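Local coordinates for uncharacterized protein (Leishmania major, PDB 3KSV) that has no established function but binds zinc and, as a HIT-family protein of the HINT subgroup, probably acts on nucleotide substrates through a histidine triad, at residues Thr31-Ala36 and Met64-Asp69; Met48-Lys53 and Val72-Ala77; Ala56-Glu61 and Ala100-Pro105; Met88-Leu93 and Phe109-Lys114. All blocks are in the same frame, centred on the assembly; numbering follows the deposited sequence.

Interaction 1: residues Thr31-Ala36 and Met64-Asp69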
loop_
_atom_site.group_PDB
_atom_site.type_symbol
_atom_site.label_atom_id
_atom_site.label_comp_id
_atom_site.label_asym_id
_atom_site.label_seq_id
_atom_site.Cartn_x
_atom_site.Cartn_y
_atom_site.Cartn_z
ATOM N N THR A 31 6.600 15.622 6.157
ATOM C CA THR A 31 7.920 15.187 6.579
ATOM C C THR A 31 8.857 15.735 5.530
ATOM O O THR A 31 8.420 16.436 4.615
ATOM C CB THR A 31 8.014 13.629 6.706
ATOM O OG1 THR A 31 7.790 13.019 5.436
ATOM C CG2 THR A 31 6.975 13.095 7.688
ATOM N N SER A 32 10.143 15.427 5.634
ATOM C CA SER A 32 11.085 15.922 4.636
ATOM C C SER A 32 10.715 15.476 3.210
ATOM O O SER A 32 10.772 16.277 2.276
ATOM C CB SER A 32 12.502 15.478 4.979
ATOM O OG SER A 32 12.511 14.114 5.350
ATOM N N LYS A 33 10.300 14.223 3.043
ATOM C CA LYS A 33 10.123 13.655 1.699
ATOM C C LYS A 33 8.682 13.351 1.302
ATOM O O LYS A 33 8.450 12.940 0.168
ATOM C CB LYS A 33 10.986 12.388 1.553
ATOM C CG LYS A 33 12.486 12.654 1.457
ATOM C CD LYS A 33 12.840 13.226 0.084
ATOM C CE LYS A 33 14.335 13.503 -0.078
ATOM N NZ LYS A 33 14.702 13.747 -1.523
ATOM N N ALA A 34 7.722 13.590 2.204
ATOM C CA ALA A 34 6.333 13.143 2.024
ATOM C C ALA A 34 5.293 14.116 2.607
ATOM O O ALA A 34 5.605 14.918 3.467
ATOM C CB ALA A 34 6.148 11.731 2.631
ATOM N N LEU A 35 4.059 14.018 2.120
ATOM C CA LEU A 35 2.946 14.813 2.602
ATOM C C LEU A 35 1.680 13.941 2.771
ATOM O O LEU A 35 1.475 12.982 2.022
ATOM C CB LEU A 35 2.687 15.944 1.592
ATOM C CG LEU A 35 2.076 17.239 2.098
ATOM C CD1 LEU A 35 3.197 18.166 2.577
ATOM C CD2 LEU A 35 1.188 17.903 0.999
ATOM N N ALA A 36 0.832 14.283 3.743
ATOM C CA ALA A 36 -0.487 13.683 3.897
ATOM C C ALA A 36 -1.597 14.739 3.916
ATOM O O ALA A 36 -1.423 15.848 4.455
ATOM C CB ALA A 36 -0.534 12.832 5.163
ATOM N N MET A 64 14.836 5.304 -2.934
ATOM C CA MET A 64 14.861 4.449 -1.746
ATOM C C MET A 64 14.696 5.248 -0.440
ATOM O O MET A 64 13.978 4.829 0.453
ATOM C CB MET A 64 16.143 3.593 -1.724
ATOM C CG MET A 64 15.995 2.094 -2.126
ATOM S SD MET A 64 14.549 1.566 -3.103
ATOM N N GLU A 65 15.334 6.410 -0.344
ATOM C CA GLU A 65 15.191 7.262 0.844
ATOM C C GLU A 65 13.759 7.783 0.970
ATOM O O GLU A 65 13.222 7.879 2.071
ATOM C CB GLU A 65 16.168 8.438 0.791
ATOM C CG GLU A 65 17.662 8.040 0.902
ATOM C CD GLU A 65 18.269 7.448 -0.401
ATOM O OE1 GLU A 65 17.690 7.661 -1.508
ATOM O OE2 GLU A 65 19.336 6.769 -0.309
ATOM N N ASP A 66 13.158 8.115 -0.172
ATOM C CA ASP A 66 11.762 8.568 -0.255
ATOM C C ASP A 66 10.798 7.438 0.100
ATOM O O ASP A 66 9.714 7.668 0.632
ATOM C CB ASP A 66 11.441 9.034 -1.673
ATOM C CG ASP A 66 12.385 10.133 -2.171
ATOM O OD1 ASP A 66 13.603 9.871 -2.323
ATOM O OD2 ASP A 66 11.898 11.249 -2.438
ATOM N N ALA A 67 11.201 6.218 -0.229
ATOM C CA ALA A 67 10.411 5.041 0.093
ATOM C C ALA A 67 10.396 4.800 1.598
ATOM O O ALA A 67 9.340 4.489 2.167
ATOM C CB ALA A 67 10.926 3.845 -0.650
ATOM N N ALA A 68 11.542 4.976 2.255
ATOM C CA ALA A 68 11.602 4.824 3.715
ATOM C C ALA A 68 10.704 5.836 4.417
ATOM O O ALA A 68 9.928 5.469 5.302
ATOM C CB ALA A 68 13.033 4.941 4.219
ATOM N N ASP A 69 10.786 7.094 3.990
ATOM C CA ASP A 69 9.992 8.175 4.577
ATOM C C ASP A 69 8.488 8.001 4.318
ATOM O O ASP A 69 7.659 8.286 5.198
ATOM C CB ASP A 69 10.488 9.528 4.029
ATOM C CG ASP A 69 10.087 10.742 4.912
ATOM O OD1 ASP A 69 10.445 10.815 6.123
ATOM O OD2 ASP A 69 9.436 11.656 4.361
HETATM O O HOH W 1 9.747 12.530 -2.117
#
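The carboxylate of Asp69 is gripped on both of its faces at a single oxygen. Thr31 OG1 donates to Asp69 OD2 from one side of the carboxylate plane, 28° out of it, and the two side chains meet tip to tip. The O-O separation of 2.4 Å between Thr31 OG1 and Asp69 OD2 is very short for a hydrogen bond. From the opposite face, 48° out of the plane, Lys33 N donates to Asp69 OD2 at 3.0 Å, and Lys33 CB leans on the same oxygen from that side. Asp69 holds CG anti to its backbone N, which sends the carboxylate from the helix into the turn 31-34, itself closed by Thr31 N to Ala34 O.

The second carboxylate, that of Asp66, has the bent Lys33 chain crossing it obliquely. Lys33 CD lies 3.3 Å from Asp66 OD2, while the salt bridge from Lys33 NZ to the same Asp66 OD2 is long at 3.9 Å. A water donates to both Asp66 OD2 and Lys33 O, tying side chain to backbone. Glu54 brings a like charge close to Asp66, which may raise the affinity of either group for a proton.

The turn joins antiparallel strands 27-30 and 34-38 as a beta hairpin. The start of helix 64-82 lies against it, with Ala34 touching Val70 and Leu73 farther along; on the helix, Ala67 and Ala68 pack on the second subunit.

Interaction 2: residues Met48-Lys53 and Val72-Ala77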
loop_
_atom_site.group_PDB
_atom_site.type_symbol
_atom_site.label_atom_id
_atom_site.label_comp_id
_atom_site.label_asym_id
_atom_site.label_seq_id
_atom_site.Cartn_x
_atom_site.Cartn_y
_atom_site.Cartn_z
ATOM N N MET A 48 -7.994 9.274 3.387
ATOM C CA MET A 48 -6.868 10.163 3.259
ATOM C C MET A 48 -5.861 9.619 2.293
ATOM O O MET A 48 -5.967 8.480 1.843
ATOM C CB MET A 48 -6.231 10.444 4.633
ATOM C CG MET A 48 -5.576 9.272 5.356
ATOM S SD MET A 48 -4.714 9.870 6.826
ATOM C CE MET A 48 -3.449 10.873 5.997
ATOM N N LEU A 49 -4.890 10.479 1.975
ATOM C CA LEU A 49 -3.856 10.226 0.997
ATOM C C LEU A 49 -2.471 10.502 1.595
ATOM O O LEU A 49 -2.306 11.440 2.372
ATOM C CB LEU A 49 -4.059 11.140 -0.197
ATOM C CG LEU A 49 -5.405 11.033 -0.922
ATOM C CD1 LEU A 49 -5.624 12.263 -1.812
ATOM C CD2 LEU A 49 -5.498 9.778 -1.729
ATOM N N VAL A 50 -1.490 9.673 1.247
ATOM C CA VAL A 50 -0.087 9.914 1.592
ATOM C C VAL A 50 0.708 9.899 0.292
ATOM O O VAL A 50 0.696 8.903 -0.434
ATOM C CB VAL A 50 0.477 8.818 2.528
ATOM C CG1 VAL A 50 1.984 8.964 2.691
ATOM C CG2 VAL A 50 -0.221 8.851 3.875
ATOM N N ILE A 51 1.405 10.986 0.001
ATOM C CA ILE A 51 2.146 11.103 -1.252
ATOM C C ILE A 51 3.616 11.484 -1.024
ATOM O O ILE A 51 3.936 12.182 -0.059
ATOM C CB ILE A 51 1.493 12.144 -2.204
ATOM C CG1 ILE A 51 1.701 13.550 -1.693
ATOM C CG2 ILE A 51 -0.016 11.880 -2.370
ATOM C CD1 ILE A 51 1.461 14.596 -2.758
ATOM N N PRO A 52 4.519 11.031 -1.909
ATOM C CA PRO A 52 5.851 11.598 -1.881
ATOM C C PRO A 52 5.847 13.013 -2.440
ATOM O O PRO A 52 5.050 13.336 -3.323
ATOM C CB PRO A 52 6.632 10.661 -2.799
ATOM C CG PRO A 52 5.634 10.234 -3.793
ATOM C CD PRO A 52 4.377 10.053 -3.000
ATOM N N LYS A 53 6.725 13.858 -1.927
ATOM C CA LYS A 53 6.901 15.188 -2.494
ATOM C C LYS A 53 7.473 15.115 -3.919
ATOM O O LYS A 53 7.097 15.910 -4.776
ATOM C CB LYS A 53 7.795 16.038 -1.592
ATOM C CG LYS A 53 7.092 16.541 -0.322
ATOM C CD LYS A 53 8.105 17.110 0.678
ATOM C CE LYS A 53 7.454 17.946 1.769
ATOM N NZ LYS A 53 8.414 18.255 2.874
ATOM N N VAL A 72 7.105 5.158 6.556
ATOM C CA VAL A 72 6.951 5.647 7.915
ATOM C C VAL A 72 5.714 6.538 8.045
ATOM O O VAL A 72 4.925 6.339 8.961
ATOM C CB VAL A 72 8.211 6.421 8.393
ATOM C CG1 VAL A 72 7.895 7.287 9.600
ATOM C CG2 VAL A 72 9.335 5.442 8.705
ATOM N N LEU A 73 5.537 7.499 7.128
ATOM C CA LEU A 73 4.336 8.329 7.147
ATOM C C LEU A 73 3.059 7.522 6.938
ATOM O O LEU A 73 2.034 7.830 7.540
ATOM C CB LEU A 73 4.406 9.444 6.109
ATOM C CG LEU A 73 3.287 10.492 6.209
ATOM C CD1 LEU A 73 3.004 10.934 7.649
ATOM C CD2 LEU A 73 3.607 11.710 5.292
ATOM N N LEU A 74 3.112 6.506 6.088
ATOM C CA LEU A 74 1.955 5.616 5.874
ATOM C C LEU A 74 1.522 4.895 7.168
ATOM O O LEU A 74 0.331 4.829 7.505
ATOM C CB LEU A 74 2.293 4.596 4.798
ATOM C CG LEU A 74 1.169 3.732 4.236
ATOM C CD1 LEU A 74 0.082 4.600 3.602
ATOM C CD2 LEU A 74 1.766 2.753 3.209
ATOM N N ALA A 75 2.504 4.383 7.901
ATOM C CA ALA A 75 2.262 3.715 9.182
ATOM C C ALA A 75 1.689 4.680 10.209
ATOM O O ALA A 75 0.795 4.326 10.960
ATOM C CB ALA A 75 3.570 3.075 9.720
ATOM N N LYS A 76 2.216 5.899 10.244
ATOM C CA LYS A 76 1.713 6.911 11.172
ATOM C C LYS A 76 0.276 7.288 10.843
ATOM O O LYS A 76 -0.572 7.366 11.745
ATOM C CB LYS A 76 2.593 8.160 11.151
ATOM C CG LYS A 76 3.928 7.918 11.765
ATOM C CD LYS A 76 4.745 9.172 11.911
ATOM C CE LYS A 76 6.014 8.900 12.725
ATOM N NZ LYS A 76 6.799 10.144 12.917
ATOM N N ALA A 77 0.021 7.524 9.558
ATOM C CA ALA A 77 -1.309 7.825 9.059
ATOM C C ALA A 77 -2.305 6.703 9.370
ATOM O O ALA A 77 -3.435 6.975 9.763
ATOM C CB ALA A 77 -1.265 8.131 7.531
#
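Val50 points both of its methyls at the helix and divides them between different partners. CG1, anti to the backbone N (chi1 171°), crosses Leu73 obliquely, and Val50 CG1 comes within 4.1 Å of Leu73 CG. CG2, anti to the carbonyl carbon, turns to the next part of the helix surface: Val50 CG2 lies 3.9 Å from Ala77 CB and 4.3 Å from Leu74 CD1. Leu74 sets off along the interface, its end then nearing the strand.

Such apolar packing of a helix over one face of an antiparallel sheet belongs to the alpha/beta HIT fold, here with strand 48-52 in the middle of the sheet. Helix 72-77 runs almost antiparallel to this strand, at 167°, with the segment axes 8.9 Å apart. Alternate strand residues serve opposite faces: Met48 and Val50 meet helix 64-82, whereas Leu49 and Ile51 turn from it to Phe15 of helix 14-20, and Ile51 also touches the predicted catalytic His108.

Met48 carries CG in the crowded position between the backbone N and carbonyl carbon, and its chain bends at the last torsion (chi3 -65°). The thioether thus folds over Ala77, with Met48 CE at 3.8 Å from Ala77 CB. That small methyl is met by Met48 and Val50 together, one turn on from Leu73. Met48 also touches Ala36 and Ile111 in the neighbouring strands, and Tyr142 of the second subunit.

Interaction 3: residues Ala56-Glu61 and Ala100-Pro105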
loop_
_atom_site.group_PDB
_atom_site.type_symbol
_atom_site.label_atom_id
_atom_site.label_comp_id
_atom_site.label_asym_id
_atom_site.label_seq_id
_atom_site.Cartn_x
_atom_site.Cartn_y
_atom_site.Cartn_z
ATOM N N ALA A 56 7.065 11.200 -8.693
ATOM C CA ALA A 56 7.240 9.848 -9.249
ATOM C C ALA A 56 5.878 9.419 -9.766
ATOM O O ALA A 56 4.898 9.487 -9.038
ATOM C CB ALA A 56 7.720 8.894 -8.188
ATOM N N SER A 57 5.790 9.013 -11.022
ATOM C CA SER A 57 4.500 8.584 -11.565
ATOM C C SER A 57 4.039 7.192 -11.032
ATOM O O SER A 57 2.837 6.960 -10.833
ATOM C CB SER A 57 4.541 8.618 -13.095
ATOM O OG SER A 57 3.486 7.843 -13.648
ATOM N N CYS A 58 4.997 6.288 -10.805
ATOM C CA CYS A 58 4.726 4.943 -10.275
ATOM C C CYS A 58 5.708 4.632 -9.124
ATOM O O CYS A 58 6.757 5.269 -8.984
ATOM C CB CYS A 58 4.840 3.867 -11.375
ATOM S SG CYS A 58 3.931 4.189 -12.959
ATOM N N LEU A 59 5.361 3.644 -8.305
ATOM C CA LEU A 59 6.112 3.362 -7.092
ATOM C C LEU A 59 7.539 2.954 -7.399
ATOM O O LEU A 59 8.457 3.268 -6.625
ATOM C CB LEU A 59 5.410 2.276 -6.255
ATOM C CG LEU A 59 5.967 2.056 -4.847
ATOM C CD1 LEU A 59 5.902 3.334 -4.024
ATOM C CD2 LEU A 59 5.224 0.903 -4.122
ATOM N N HIS A 60 7.727 2.289 -8.536
ATOM C CA HIS A 60 9.055 1.820 -8.948
ATOM C C HIS A 60 9.983 2.948 -9.373
ATOM O O HIS A 60 11.169 2.714 -9.566
ATOM C CB HIS A 60 8.986 0.722 -10.039
ATOM C CG HIS A 60 8.342 1.143 -11.324
ATOM N ND1 HIS A 60 9.068 1.601 -12.410
ATOM C CD2 HIS A 60 7.047 1.124 -11.723
ATOM C CE1 HIS A 60 8.240 1.897 -13.400
ATOM N NE2 HIS A 60 7.008 1.610 -13.007
ATOM N N GLU A 61 9.447 4.164 -9.507
ATOM C CA GLU A 61 10.265 5.315 -9.855
ATOM C C GLU A 61 10.691 6.096 -8.618
ATOM O O GLU A 61 11.477 7.036 -8.715
ATOM C CB GLU A 61 9.502 6.215 -10.822
ATOM C CG GLU A 61 9.376 5.624 -12.228
ATOM C CD GLU A 61 8.667 6.562 -13.205
ATOM O OE1 GLU A 61 7.476 6.860 -12.959
ATOM O OE2 GLU A 61 9.294 6.994 -14.213
ATOM N N ALA A 100 -4.516 0.099 -14.109
ATOM C CA ALA A 100 -4.557 -0.279 -12.692
ATOM C C ALA A 100 -5.357 0.744 -11.857
ATOM O O ALA A 100 -5.295 0.753 -10.608
ATOM C CB ALA A 100 -3.141 -0.455 -12.166
ATOM N N HIS A 101 -6.141 1.565 -12.562
ATOM C CA HIS A 101 -7.036 2.563 -11.960
ATOM C C HIS A 101 -6.301 3.791 -11.380
ATOM O O HIS A 101 -6.874 4.534 -10.563
ATOM C CB HIS A 101 -7.969 1.936 -10.895
ATOM C CG HIS A 101 -8.758 0.745 -11.374
ATOM N ND1 HIS A 101 -10.102 0.818 -11.692
ATOM C CD2 HIS A 101 -8.403 -0.551 -11.559
ATOM C CE1 HIS A 101 -10.530 -0.378 -12.070
ATOM N NE2 HIS A 101 -9.517 -1.224 -12.003
ATOM N N GLN A 102 -5.060 4.037 -11.802
ATOM C CA GLN A 102 -4.366 5.252 -11.379
ATOM C C GLN A 102 -4.858 6.412 -12.275
ATOM O O GLN A 102 -4.868 6.307 -13.497
ATOM C CB GLN A 102 -2.844 5.107 -11.476
ATOM C CG GLN A 102 -2.092 6.359 -11.046
ATOM C CD GLN A 102 -0.577 6.280 -11.187
ATOM O OE1 GLN A 102 -0.049 5.512 -11.986
ATOM N NE2 GLN A 102 0.130 7.071 -10.381
ATOM N N GLU A 103 -5.276 7.508 -11.656
ATOM C CA GLU A 103 -5.842 8.641 -12.401
ATOM C C GLU A 103 -4.813 9.774 -12.453
ATOM O O GLU A 103 -4.364 10.154 -13.536
ATOM C CB GLU A 103 -7.164 9.084 -11.763
ATOM C CG GLU A 103 -8.060 9.970 -12.638
ATOM C CD GLU A 103 -9.069 10.800 -11.815
ATOM O OE1 GLU A 103 -9.460 10.359 -10.702
ATOM O OE2 GLU A 103 -9.462 11.894 -12.283
ATOM N N VAL A 104 -4.421 10.297 -11.297
ATOM C CA VAL A 104 -3.352 11.298 -11.232
ATOM C C VAL A 104 -2.015 10.570 -11.366
ATOM O O VAL A 104 -1.764 9.617 -10.615
ATOM C CB VAL A 104 -3.354 12.056 -9.890
ATOM C CG1 VAL A 104 -2.306 13.157 -9.900
ATOM C CG2 VAL A 104 -4.737 12.623 -9.577
ATOM N N PRO A 105 -1.150 11.003 -12.313
ATOM C CA PRO A 105 0.146 10.365 -12.548
ATOM C C PRO A 105 1.242 10.743 -11.527
ATOM O O PRO A 105 2.342 11.164 -11.910
ATOM C CB PRO A 105 0.510 10.832 -13.976
ATOM C CG PRO A 105 -0.127 12.165 -14.112
ATOM C CD PRO A 105 -1.379 12.129 -13.239
#
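Gln102 is fully extended: CG stands anti to the backbone N (chi1 180°) and the next torsion is also anti, so the amide is carried straight across to segment 56-61. There Gln102 NE2 donates to Ser57 O at 2.7 Å. The bond is close to straight, with an N-H...O angle of 168°; the donor sits nearly along the C=O axis, and the acceptor lies in the amide plane of Gln102. The same NE2 also makes a weak bond to Val104 O within its own loop, at 3.2 Å. Gln102 OE1 accepts from the backbone N of Gly97, so both ends of the amide are engaged and its rotation is fixed.

Ser57 brings a second point of contact. With OG anti to its backbone N (chi1 162°), it sets the hydroxyl beside Pro105, while Ser57 CA makes a CA-H...O contact with Pro105 O at 3.4 Å. Ser57 CB lies over the same carbonyl, 3.6 Å from Pro105 O. Within their own segment, Ser57 N and Cys58 N each make a weak hydrogen bond to Glu61 OE1.

The contact lies close to the metal site: the side chain of Pro105 is about 6 Å from the zinc, whose ligands His55 and His106 adjoin the two segments in sequence, and Gln102 comes near the predicted catalytic His108. It joins the link between strand 48-52 and helix 64-82 to the loop between strands 89-96 and 109-114. Leu59 N bonds to Asn96 OD1 on strand 89-96, while Ala100 O accepts from Asn91 of the second subunit.

Interaction 4: residues Met88-Leu93 and Phe109-Lys114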
loop_
_atom_site.group_PDB
_atom_site.type_symbol
_atom_site.label_atom_id
_atom_site.label_comp_id
_atom_site.label_asym_id
_atom_site.label_seq_id
_atom_site.Cartn_x
_atom_site.Cartn_y
_atom_site.Cartn_z
ATOM N N MET A 88 -10.908 1.012 14.033
ATOM C CA MET A 88 -11.372 1.297 12.684
ATOM C C MET A 88 -10.602 0.463 11.679
ATOM O O MET A 88 -9.381 0.511 11.656
ATOM C CB MET A 88 -11.199 2.762 12.326
ATOM C CG MET A 88 -11.500 3.044 10.854
ATOM S SD MET A 88 -13.230 2.794 10.387
ATOM C CE MET A 88 -13.964 4.190 11.267
ATOM N N GLN A 89 -11.332 -0.273 10.845
ATOM C CA GLN A 89 -10.723 -1.093 9.813
ATOM C C GLN A 89 -10.490 -0.215 8.590
ATOM O O GLN A 89 -11.127 0.816 8.451
ATOM C CB GLN A 89 -11.620 -2.272 9.494
ATOM C CG GLN A 89 -11.905 -3.107 10.740
ATOM C CD GLN A 89 -12.696 -4.365 10.473
ATOM O OE1 GLN A 89 -12.553 -5.007 9.447
ATOM N NE2 GLN A 89 -13.531 -4.729 11.426
ATOM N N TYR A 90 -9.573 -0.624 7.711
ATOM C CA TYR A 90 -9.202 0.216 6.573
ATOM C C TYR A 90 -8.396 -0.530 5.509
ATOM O O TYR A 90 -7.762 -1.548 5.776
ATOM C CB TYR A 90 -8.414 1.457 7.046
ATOM C CG TYR A 90 -7.210 1.105 7.920
ATOM C CD1 TYR A 90 -5.931 0.993 7.376
ATOM C CD2 TYR A 90 -7.355 0.909 9.281
ATOM C CE1 TYR A 90 -4.858 0.672 8.159
ATOM C CE2 TYR A 90 -6.275 0.578 10.078
ATOM C CZ TYR A 90 -5.039 0.470 9.505
ATOM O OH TYR A 90 -3.975 0.124 10.284
ATOM N N ASN A 91 -8.410 0.006 4.295
ATOM C CA ASN A 91 -7.613 -0.539 3.217
ATOM C C ASN A 91 -6.567 0.496 2.792
ATOM O O ASN A 91 -6.848 1.715 2.773
ATOM C CB ASN A 91 -8.486 -0.912 2.030
ATOM C CG ASN A 91 -9.450 -2.046 2.333
ATOM O OD1 ASN A 91 -10.606 -1.796 2.663
ATOM N ND2 ASN A 91 -8.990 -3.300 2.210
ATOM N N VAL A 92 -5.360 0.008 2.495
ATOM C CA VAL A 92 -4.311 0.811 1.903
ATOM C C VAL A 92 -4.178 0.366 0.437
ATOM O O VAL A 92 -4.008 -0.812 0.140
ATOM C CB VAL A 92 -2.966 0.651 2.646
ATOM C CG1 VAL A 92 -1.856 1.443 1.921
ATOM C CG2 VAL A 92 -3.105 1.145 4.096
ATOM N N LEU A 93 -4.266 1.334 -0.472
ATOM C CA LEU A 93 -4.300 1.080 -1.889
ATOM C C LEU A 93 -3.422 2.078 -2.608
ATOM O O LEU A 93 -3.521 3.275 -2.386
ATOM C CB LEU A 93 -5.720 1.214 -2.412
ATOM C CG LEU A 93 -5.877 0.962 -3.914
ATOM C CD1 LEU A 93 -5.679 -0.534 -4.195
ATOM C CD2 LEU A 93 -7.236 1.440 -4.359
ATOM N N PHE A 109 -0.789 6.918 -1.952
ATOM C CA PHE A 109 -1.359 5.851 -1.154
ATOM C C PHE A 109 -2.679 6.325 -0.563
ATOM O O PHE A 109 -2.719 7.296 0.166
ATOM C CB PHE A 109 -0.406 5.471 -0.012
ATOM C CG PHE A 109 0.768 4.676 -0.447
ATOM C CD1 PHE A 109 0.753 3.289 -0.336
ATOM C CD2 PHE A 109 1.878 5.301 -0.990
ATOM C CE1 PHE A 109 1.803 2.552 -0.742
ATOM C CE2 PHE A 109 2.957 4.559 -1.406
ATOM C CZ PHE A 109 2.930 3.173 -1.271
ATOM N N HIS A 110 -3.758 5.637 -0.888
ATOM C CA HIS A 110 -5.042 5.862 -0.257
ATOM C C HIS A 110 -5.038 5.075 1.066
ATOM O O HIS A 110 -4.604 3.902 1.082
ATOM C CB HIS A 110 -6.161 5.301 -1.141
ATOM C CG HIS A 110 -6.245 5.899 -2.520
ATOM N ND1 HIS A 110 -7.098 6.932 -2.827
ATOM C CD2 HIS A 110 -5.648 5.545 -3.688
ATOM C CE1 HIS A 110 -6.998 7.210 -4.115
ATOM N NE2 HIS A 110 -6.122 6.384 -4.661
ATOM N N ILE A 111 -5.508 5.705 2.153
ATOM C CA ILE A 111 -5.880 4.984 3.388
ATOM C C ILE A 111 -7.370 5.171 3.591
ATOM O O ILE A 111 -7.814 6.277 3.902
ATOM C CB ILE A 111 -5.089 5.413 4.653
ATOM C CG1 ILE A 111 -3.576 5.565 4.369
ATOM C CG2 ILE A 111 -5.285 4.349 5.788
ATOM C CD1 ILE A 111 -3.210 6.785 3.527
ATOM N N ILE A 112 -8.146 4.101 3.373
ATOM C CA ILE A 112 -9.606 4.203 3.202
ATOM C C ILE A 112 -10.317 3.459 4.327
ATOM O O ILE A 112 -10.253 2.227 4.368
ATOM C CB ILE A 112 -10.079 3.598 1.853
ATOM C CG1 ILE A 112 -9.289 4.150 0.657
ATOM C CG2 ILE A 112 -11.543 3.902 1.619
ATOM C CD1 ILE A 112 -9.313 3.243 -0.539
ATOM N N PRO A 113 -10.994 4.191 5.256
ATOM C CA PRO A 113 -11.763 3.561 6.335
ATOM C C PRO A 113 -12.830 2.639 5.781
ATOM O O PRO A 113 -13.466 2.970 4.774
ATOM C CB PRO A 113 -12.427 4.743 7.042
ATOM C CG PRO A 113 -11.495 5.893 6.770
ATOM C CD PRO A 113 -10.936 5.655 5.414
ATOM N N LYS A 114 -12.987 1.481 6.414
ATOM C CA LYS A 114 -14.022 0.523 6.045
ATOM C C LYS A 114 -14.948 0.435 7.232
ATOM O O LYS A 114 -14.769 -0.366 8.156
ATOM C CB LYS A 114 -13.437 -0.858 5.691
ATOM C CG LYS A 114 -14.471 -1.841 5.100
ATOM C CD LYS A 114 -14.895 -1.396 3.697
ATOM C CE LYS A 114 -15.774 -2.382 2.964
ATOM N NZ LYS A 114 -15.188 -3.738 2.964
HETATM O O HOH W 2 -14.470 -0.838 10.868
HETATM O O HOH W 3 -12.015 0.617 2.733
HETATM O O HOH W 4 -12.349 -3.143 1.496
#
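Five backbone hydrogen bonds zip strand 89-93 to strand 109-114. Asn91 and Ile112 form a hydrogen-bonded antiparallel pair: Asn91 N donates to Ile112 O at 2.9 Å, and Ile112 N returns a bond to Asn91 O at 2.8 Å. Leu93 and His110 repeat it, with Leu93 N to His110 O at 3.0 Å and His110 N to Leu93 O at 2.8 Å. Lys114 N donates to Gln89 O at 2.8 Å, nearly straight at 175° but from above the carbonyl plane. Beyond it, one water bridges Gln89 N and Lys114 O.

Polar side chains on the face of Gln89, Asn91, Leu93 and His110 look mainly outside the pair. Asn91 OD1 accepts from a water, which in turn accepts from Lys114 NZ. Asn91 ND2 bonds to Asn95 and Ala100 of the second subunit, while Gln89 OE1 and Lys114 NZ bond to the backbone of its Leu99. His110 ND1 is hydrogen-bonded to His47 NE2, and the ring edge at His110 CD2 lies in plane with Leu93 O, 3.4 Å away.

The face of Tyr90, Val92 and Ile111 is mostly apolar and turns to helix 64-82; Tyr90 CD1 packs 3.8 Å from Ile111 CG2, the side chains lying alongside. Tyr90 OH bonds to His60 N of the second subunit. Phe109 and His110 end the predicted histidine triad motif, and strand 89-96 continues the sheet into the second subunit, as in HIT-family dimers.

Interactions 1 and 2 both set helix 64-82 against neighbouring strands of one sheet, but differ in chemistry: near the helix start, at the partly exposed hairpin, carboxylates take up a threonine hydroxyl, a backbone N-H and, more loosely, a lysine, whereas farther along, in the buried centre, only apolar side chains meet. Interaction 4 is buried too, yet is built on backbone pairing. It adjoins interaction 2 through the strand pair 48-52 and 109-114, with Val50 N bonded to Phe109 O. Interaction 3 joins loops instead, partly buried beside the zinc site, and reaches interaction 4 through packing of Leu59 on Phe109. All four touch the second subunit, interaction 4 by carrying the sheet across to it.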